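NAD nucleotidase (Haemophilus influenzae, PDB 3ZTV) degrades NAD to adenosine and nicotinamide riboside, combining pyrophosphatase and 5'-nucleotidase activities in a zinc-dependent periplasmic enzyme. Local coordinates at residues L64-G69 and I199-A204; D149-A154 and I195-L200. All blocks are in the same frame, centred on the assembly; numbering follows the deposited sequence.

Contact 1: residues L64-G69 and I199-A204; sequences LVLHAG and ILLSHA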
ATOM      1  N   LEU A  64     -11.569   8.621  28.965  1.00  6.72           N
ATOM      2  CA  LEU A  64     -11.065   7.560  28.094  1.00  6.14           C
ATOM      3  C   LEU A  64      -9.556   7.510  28.304  1.00  6.82           C
ATOM      4  O   LEU A  64      -8.849   8.462  27.949  1.00  5.98           O
ATOM      5  CB  LEU A  64     -11.404   7.887  26.641  1.00  5.85           C
ATOM      6  CG  LEU A  64     -10.866   6.946  25.563  1.00  6.79           C
ATOM      7  CD1 LEU A  64     -11.473   5.554  25.731  1.00  7.32           C
ATOM      8  CD2 LEU A  64     -11.140   7.487  24.170  1.00  7.66           C
ATOM      9  N   VAL A  65      -9.067   6.413  28.880  1.00  5.30           N
ATOM     10  CA  VAL A  65      -7.699   6.341  29.372  1.00  5.41           C
ATOM     11  C   VAL A  65      -6.877   5.439  28.461  1.00  5.73           C
ATOM     12  O   VAL A  65      -7.185   4.258  28.317  1.00  6.09           O
ATOM     13  CB  VAL A  65      -7.680   5.859  30.834  1.00  6.42           C
ATOM     14  CG1 VAL A  65      -6.267   5.858  31.385  1.00  8.01           C
ATOM     15  CG2 VAL A  65      -8.582   6.752  31.689  1.00  8.37           C
ATOM     16  N   LEU A  66      -5.841   6.007  27.837  1.00  5.35           N
ATOM     17  CA  LEU A  66      -5.161   5.352  26.710  1.00  5.59           C
ATOM     18  C   LEU A  66      -3.646   5.280  26.857  1.00  5.02           C
ATOM     19  O   LEU A  66      -3.010   6.187  27.417  1.00  5.29           O
ATOM     20  CB  LEU A  66      -5.467   6.103  25.413  1.00  5.67           C
ATOM     21  CG  LEU A  66      -6.940   6.362  25.092  1.00  6.76           C
ATOM     22  CD1 LEU A  66      -7.046   7.298  23.890  1.00  7.31           C
ATOM     23  CD2 LEU A  66      -7.707   5.070  24.853  1.00  6.56           C
ATOM     24  N   HIS A  67      -3.077   4.204  26.313  1.00  4.52           N
ATOM     25  CA  HIS A  67      -1.626   4.030  26.236  1.00  4.29           C
ATOM     26  C   HIS A  67      -1.240   3.790  24.770  1.00  3.76           C
ATOM     27  O   HIS A  67      -1.681   2.810  24.160  1.00  4.10           O
ATOM     28  CB  HIS A  67      -1.191   2.852  27.102  1.00  5.40           C
ATOM     29  CG  HIS A  67       0.293   2.749  27.287  1.00  5.40           C
ATOM     30  ND1 HIS A  67       1.192   2.730  26.236  1.00  3.99           N
ATOM     31  CD2 HIS A  67       1.030   2.652  28.417  1.00  5.32           C
ATOM     32  CE1 HIS A  67       2.421   2.642  26.721  1.00  4.20           C
ATOM     33  NE2 HIS A  67       2.349   2.578  28.040  1.00  5.80           N
ATOM     34  N   ALA A  68      -0.473   4.704  24.179  1.00  4.11           N
ATOM     35  CA  ALA A  68      -0.180   4.632  22.747  1.00  4.76           C
ATOM     36  C   ALA A  68       1.054   3.804  22.332  1.00  4.79           C
ATOM     37  O   ALA A  68       1.601   4.027  21.241  1.00  5.52           O
ATOM     38  CB  ALA A  68      -0.111   6.034  22.143  1.00  5.01           C
ATOM     39  N   GLY A  69       1.479   2.857  23.173  1.00  4.82           N
ATOM     40  CA  GLY A  69       2.488   1.879  22.776  1.00  4.92           C
ATOM     41  C   GLY A  69       3.903   2.088  23.292  1.00  4.98           C
ATOM     42  O   GLY A  69       4.220   3.109  23.922  1.00  5.16           O
ATOM     43  N   ILE A 199     -11.651   7.710  17.061  1.00  5.60           N
ATOM     44  CA  ILE A 199     -10.359   7.981  17.668  1.00  7.17           C
ATOM     45  C   ILE A 199      -9.356   6.976  17.117  1.00  6.87           C
ATOM     46  O   ILE A 199      -9.646   5.777  17.050  1.00  6.70           O
ATOM     47  CB  ILE A 199     -10.409   7.764  19.197  1.00  6.60           C
ATOM     48  CG1 ILE A 199     -11.563   8.543  19.830  1.00 10.84           C
ATOM     49  CG2 ILE A 199      -9.056   8.099  19.847  1.00  7.08           C
ATOM     50  CD1 ILE A 199     -11.480  10.012  19.637  1.00 12.17           C
ATOM     51  N   LEU A 200      -8.187   7.460  16.711  1.00  5.51           N
ATOM     52  CA  LEU A 200      -7.112   6.582  16.258  1.00  4.99           C
ATOM     53  C   LEU A 200      -5.993   6.623  17.310  1.00  4.76           C
ATOM     54  O   LEU A 200      -5.452   7.691  17.620  1.00  5.41           O
ATOM     55  CB  LEU A 200      -6.604   7.061  14.899  1.00  6.51           C
ATOM     56  CG  LEU A 200      -5.498   6.244  14.238  1.00  5.34           C
ATOM     57  CD1 LEU A 200      -6.019   4.867  13.868  1.00  7.28           C
ATOM     58  CD2 LEU A 200      -4.964   6.964  13.009  1.00  6.92           C
ATOM     59  N   LEU A 201      -5.685   5.462  17.876  1.00  4.08           N
ATOM     60  CA  LEU A 201      -4.629   5.288  18.874  1.00  5.06           C
ATOM     61  C   LEU A 201      -3.444   4.681  18.123  1.00  4.49           C
ATOM     62  O   LEU A 201      -3.428   3.476  17.824  1.00  4.98           O
ATOM     63  CB  LEU A 201      -5.122   4.366  19.990  1.00  5.41           C
ATOM     64  CG  LEU A 201      -4.176   4.123  21.166  1.00  4.57           C
ATOM     65  CD1 LEU A 201      -3.756   5.429  21.843  1.00  5.42           C
ATOM     66  CD2 LEU A 201      -4.799   3.176  22.169  1.00  6.62           C
ATOM     67  N   SER A 202      -2.492   5.529  17.755  1.00  4.22           N
ATOM     68  CA  SER A 202      -1.501   5.195  16.733  1.00  3.98           C
ATOM     69  C   SER A 202      -0.051   5.394  17.143  1.00  4.04           C
ATOM     70  O   SER A 202       0.392   6.507  17.424  1.00  4.84           O
ATOM     71  CB  SER A 202      -1.758   5.995  15.457  1.00  5.28           C
ATOM     72  OG  SER A 202      -0.676   5.833  14.550  1.00  4.96           O
ATOM     73  N   HIS A 203       0.686   4.273  17.136  1.00  4.26           N
ATOM     74  CA  HIS A 203       2.139   4.274  17.302  1.00  3.53           C
ATOM     75  C   HIS A 203       2.887   4.528  15.989  1.00  4.77           C
ATOM     76  O   HIS A 203       4.064   4.143  15.853  1.00  6.09           O
ATOM     77  CB  HIS A 203       2.666   2.972  17.932  1.00  4.36           C
ATOM     78  CG  HIS A 203       3.893   3.183  18.771  1.00  4.66           C
ATOM     79  ND1 HIS A 203       5.196   3.034  18.320  1.00  5.81           N
ATOM     80  CD2 HIS A 203       3.990   3.601  20.050  1.00  3.11           C
ATOM     81  CE1 HIS A 203       6.033   3.335  19.305  1.00  2.20           C
ATOM     82  NE2 HIS A 203       5.323   3.675  20.363  1.00  6.53           N
ATOM     83  N   ALA A 204       2.231   5.162  15.018  1.00  4.59           N
ATOM     84  CA  ALA A 204       2.895   5.432  13.738  1.00  4.20           C
ATOM     85  C   ALA A 204       3.927   6.553  13.805  1.00  4.97           C
ATOM     86  O   ALA A 204       4.705   6.719  12.860  1.00  6.45           O
ATOM     87  CB  ALA A 204       1.871   5.741  12.640  1.00  5.53           C
TER

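Contact 2: residues D149-A154 and I195-L200; sequences DGEKIA and INKIIL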
ATOM      1  N   ASP A 149     -23.295   8.140  26.691  1.00 22.25           N
ATOM      2  CA  ASP A 149     -24.595   8.795  26.677  1.00 23.24           C
ATOM      3  C   ASP A 149     -25.383   8.448  25.412  1.00 23.98           C
ATOM      4  O   ASP A 149     -25.977   9.323  24.778  1.00 27.21           O
ATOM      5  CB  ASP A 149     -24.419  10.313  26.800  1.00 24.97           C
ATOM      6  CG  ASP A 149     -23.690  10.716  28.073  1.00 25.67           C
ATOM      7  OD1 ASP A 149     -23.988  10.134  29.138  1.00 29.51           O
ATOM      8  OD2 ASP A 149     -22.813  11.608  28.012  1.00 26.77           O
ATOM      9  N   GLY A 150     -25.364   7.170  25.040  1.00 24.28           N
ATOM     10  CA  GLY A 150     -26.155   6.681  23.923  1.00 22.58           C
ATOM     11  C   GLY A 150     -25.484   6.746  22.560  1.00 23.45           C
ATOM     12  O   GLY A 150     -25.975   6.165  21.591  1.00 24.63           O
ATOM     13  N   GLU A 151     -24.363   7.454  22.478  1.00 19.54           N
ATOM     14  CA  GLU A 151     -23.642   7.608  21.216  1.00 17.99           C
ATOM     15  C   GLU A 151     -22.503   6.610  21.079  1.00 14.10           C
ATOM     16  O   GLU A 151     -21.801   6.333  22.042  1.00 16.76           O
ATOM     17  CB  GLU A 151     -23.077   9.023  21.104  1.00 17.09           C
ATOM     18  CG  GLU A 151     -24.121  10.082  20.857  1.00 18.11           C
ATOM     19  CD  GLU A 151     -24.753   9.958  19.489  1.00 19.51           C
ATOM     20  OE1 GLU A 151     -24.014   9.750  18.501  1.00 16.34           O
ATOM     21  OE2 GLU A 151     -25.994  10.070  19.399  1.00 20.87           O
ATOM     22  N   LYS A 152     -22.311   6.091  19.869  1.00 14.16           N
ATOM     23  CA  LYS A 152     -21.199   5.184  19.612  1.00 12.96           C
ATOM     24  C   LYS A 152     -19.925   5.929  19.223  1.00 11.39           C
ATOM     25  O   LYS A 152     -19.949   6.835  18.391  1.00 11.81           O
ATOM     26  CB  LYS A 152     -21.579   4.154  18.546  1.00 15.85           C
ATOM     27  CG  LYS A 152     -22.684   3.210  19.001  1.00 18.63           C
ATOM     28  CD  LYS A 152     -22.879   2.047  18.048  1.00 24.99           C
ATOM     29  CE  LYS A 152     -23.588   2.478  16.782  1.00 23.94           C
ATOM     30  NZ  LYS A 152     -24.044   1.292  16.001  1.00 25.57           N
ATOM     31  N   ILE A 153     -18.818   5.544  19.844  1.00 11.08           N
ATOM     32  CA  ILE A 153     -17.511   6.071  19.491  1.00  9.25           C
ATOM     33  C   ILE A 153     -16.592   4.892  19.194  1.00  9.02           C
ATOM     34  O   ILE A 153     -16.527   3.939  19.971  1.00 10.55           O
ATOM     35  CB  ILE A 153     -16.922   6.935  20.627  1.00 10.68           C
ATOM     36  CG1 ILE A 153     -17.885   8.080  20.978  1.00 11.76           C
ATOM     37  CG2 ILE A 153     -15.554   7.473  20.243  1.00 10.65           C
ATOM     38  CD1 ILE A 153     -17.386   9.015  22.069  1.00 16.61           C
ATOM     39  N   ALA A 154     -15.909   4.940  18.056  1.00  7.85           N
ATOM     40  CA  ALA A 154     -14.977   3.880  17.696  1.00  7.22           C
ATOM     41  C   ALA A 154     -13.546   4.287  18.009  1.00  7.43           C
ATOM     42  O   ALA A 154     -13.168   5.455  17.853  1.00  8.50           O
ATOM     43  CB  ALA A 154     -15.116   3.542  16.219  1.00  8.08           C
ATOM     44  N   ILE A 195     -21.621   5.525  12.938  1.00 11.50           N
ATOM     45  CA  ILE A 195     -20.544   6.064  13.765  1.00 10.82           C
ATOM     46  C   ILE A 195     -19.918   7.260  13.074  1.00 10.35           C
ATOM     47  O   ILE A 195     -19.470   7.166  11.932  1.00 12.81           O
ATOM     48  CB  ILE A 195     -19.475   5.004  14.022  1.00 10.93           C
ATOM     49  CG1 ILE A 195     -20.089   3.863  14.825  1.00 13.26           C
ATOM     50  CG2 ILE A 195     -18.274   5.615  14.734  1.00 12.89           C
ATOM     51  CD1 ILE A 195     -19.200   2.666  14.983  1.00 14.94           C
ATOM     52  N   ASN A 196     -19.897   8.397  13.764  1.00  9.22           N
ATOM     53  CA  ASN A 196     -19.291   9.599  13.213  1.00  8.39           C
ATOM     54  C   ASN A 196     -18.271  10.216  14.168  1.00  7.78           C
ATOM     55  O   ASN A 196     -17.855  11.354  13.980  1.00  8.20           O
ATOM     56  CB  ASN A 196     -20.365  10.624  12.806  1.00 10.42           C
ATOM     57  CG  ASN A 196     -21.232  11.074  13.974  1.00 11.38           C
ATOM     58  OD1 ASN A 196     -20.818  11.040  15.133  1.00 11.87           O
ATOM     59  ND2 ASN A 196     -22.451  11.513  13.668  1.00 13.72           N
ATOM     60  N   LYS A 197     -17.861   9.438  15.169  1.00  6.89           N
ATOM     61  CA  LYS A 197     -16.860   9.856  16.138  1.00  6.86           C
ATOM     62  C   LYS A 197     -15.837   8.730  16.212  1.00  5.93           C
ATOM     63  O   LYS A 197     -16.155   7.607  16.635  1.00  7.31           O
ATOM     64  CB  LYS A 197     -17.515  10.095  17.493  1.00  7.96           C
ATOM     65  CG  LYS A 197     -18.500  11.254  17.468  1.00  9.27           C
ATOM     66  CD  LYS A 197     -19.246  11.378  18.788  1.00 10.61           C
ATOM     67  CE  LYS A 197     -20.375  10.378  18.899  1.00 11.64           C
ATOM     68  NZ  LYS A 197     -21.476  10.729  17.959  1.00 11.95           N
ATOM     69  N   ILE A 198     -14.611   9.032  15.779  1.00  5.70           N
ATOM     70  CA  ILE A 198     -13.570   8.013  15.632  1.00  6.35           C
ATOM     71  C   ILE A 198     -12.235   8.517  16.174  1.00  6.24           C
ATOM     72  O   ILE A 198     -11.761   9.607  15.801  1.00  6.80           O
ATOM     73  CB  ILE A 198     -13.421   7.566  14.158  1.00  7.06           C
ATOM     74  CG1 ILE A 198     -14.761   7.017  13.645  1.00  7.86           C
ATOM     75  CG2 ILE A 198     -12.329   6.518  14.020  1.00  8.51           C
ATOM     76  CD1 ILE A 198     -14.738   6.490  12.206  1.00  9.85           C
ATOM     77  N   ILE A 199     -11.651   7.710  17.061  1.00  5.60           N
ATOM     78  CA  ILE A 199     -10.359   7.981  17.668  1.00  7.17           C
ATOM     79  C   ILE A 199      -9.356   6.976  17.117  1.00  6.87           C
ATOM     80  O   ILE A 199      -9.646   5.777  17.050  1.00  6.70           O
ATOM     81  CB  ILE A 199     -10.409   7.764  19.197  1.00  6.60           C
ATOM     82  CG1 ILE A 199     -11.563   8.543  19.830  1.00 10.84           C
ATOM     83  CG2 ILE A 199      -9.056   8.099  19.847  1.00  7.08           C
ATOM     84  CD1 ILE A 199     -11.480  10.012  19.637  1.00 12.17           C
ATOM     85  N   LEU A 200      -8.187   7.460  16.711  1.00  5.51           N
ATOM     86  CA  LEU A 200      -7.112   6.582  16.258  1.00  4.99           C
ATOM     87  C   LEU A 200      -5.993   6.623  17.310  1.00  4.76           C
ATOM     88  O   LEU A 200      -5.452   7.691  17.620  1.00  5.41           O
ATOM     89  CB  LEU A 200      -6.604   7.061  14.899  1.00  6.51           C
ATOM     90  CG  LEU A 200      -5.498   6.244  14.238  1.00  5.34           C
ATOM     91  CD1 LEU A 200      -6.019   4.867  13.868  1.00  7.28           C
ATOM     92  CD2 LEU A 200      -4.964   6.964  13.009  1.00  6.92           C
TER
HETATM   93  O   HOH W   1     -21.292   8.167  16.460  1.00 12.00           O

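Contact 1: residues L64-G69 and I199-A204
Gly69, which lies against the His203 ring, is itself tied down by its N-H, which points in the ring plane of His67 at ND1 (3.1 Å from Gly69 N to His67 ND1, N-H...N angle 155°). At the other end of that imidazole, NE2 bonds to ND1 of His21, so the turn after strand 63-67 is fixed from a histidine held at both nitrogens. The absence of a side chain on Gly69 lets the second histidine come close: Gly69 CA is 3.6 Å from His203 CD2. The carbonyl oxygen of Ala68 is buried here with no partner in the model.

Away from the histidine rings the contact is carried by apolar side chains, with one methyl of Leu201 lying against a carbonyl oxygen. Leu201 has CG anti to its backbone N (chi1 -177°), which carries its two methyls across to the other strand. CD1 sits 3.7 Å from Ala68 CB and also touches Leu66, 4.0 Å from its CB. The other branch, CD2, rests 3.7 Å from the carbonyl O of His67.

No backbone bond joins the segments, because they belong to two sheets packed face to face, their strands running the same way at 21°. The gap closes toward the C-terminal ends, from 10.5 Å between the CA atoms of Leu64 and Ile199 to 5.9 Å between those of Ala68 and His203.

His203 NE2 bonds to Asp20 OD1, and its side chain also touches Asp70, Asn102 and Asp226. That side chain comes within about 2 Å of a zinc ion at the nearest atoms, consistent with a ligand role. The chemistry therefore changes along the contact, from a leucine-rich filling between the sheets to the dinuclear zinc site of a calcineurin-like phosphoesterase, where the turn held by His67 leads directly into the zinc ligand Asp70.

Contact 2: residues D149-A154 and I195-L200
Lys197 NZ forms a salt bridge with Glu151 OE1 at 2.8 Å, and both chains bend to make it. Glu151 is kinked at chi2 (-68°), while Lys197 folds at chi3 and again at chi4 (-70°), and the two side chains cross at about a right angle. The ammonium approaches OE1 on its anti side, 28° out of the carboxylate plane. Asn196 OD1, 2.9 Å from Lys197 NZ, and a water that also bonds to Lys152 O and Asn196 N complete a three-partner grip. Glu151 has further partners: His8 ND1 bonds to OE1, which Lys197 also uses, and the backbone N of Lys9 bonds to OE2.

The aliphatic part of Lys197 crosses Ile153 at a slant, with CE 4.0 Å from Ile153 CG1. Ala154 is bracketed by two parallel-strand bonds, its N giving to Lys197 O (3.0 Å) and its O taking from Ile199 N (2.8 Å). On the same face as its bridge partner Ile198, Ala154 turns CB to Ile195 CG2 at 4.1 Å.

That face packs against helix 179-191, through Leu190 and Ala187; Glu151, Ile153 and Lys197 instead meet strand 11-18 of the other sheet, and strand 143-148 flanks 151-159.

In the fold
Strand 198-203 carries both contacts, and Ile199 and Leu200 belong to each. In chain order the segments run 64-69, 149-154, 195-200 and 199-204, all within the calcineurin-like phosphoesterase region. Contact 2 joins neighbouring parallel strands inside the six-stranded sheet, whereas contact 1 packs that sheet on the seven-stranded one containing strand 63-67. Their centres lie 15 Å apart, contact 2 at the outer end of the strand, about 32 Å from the chain's centre, and contact 1 about 17 Å from it. Followed from contact 2 to contact 1, the strand thus runs from a peripheral strand pairing to the zinc site at its C-terminal end.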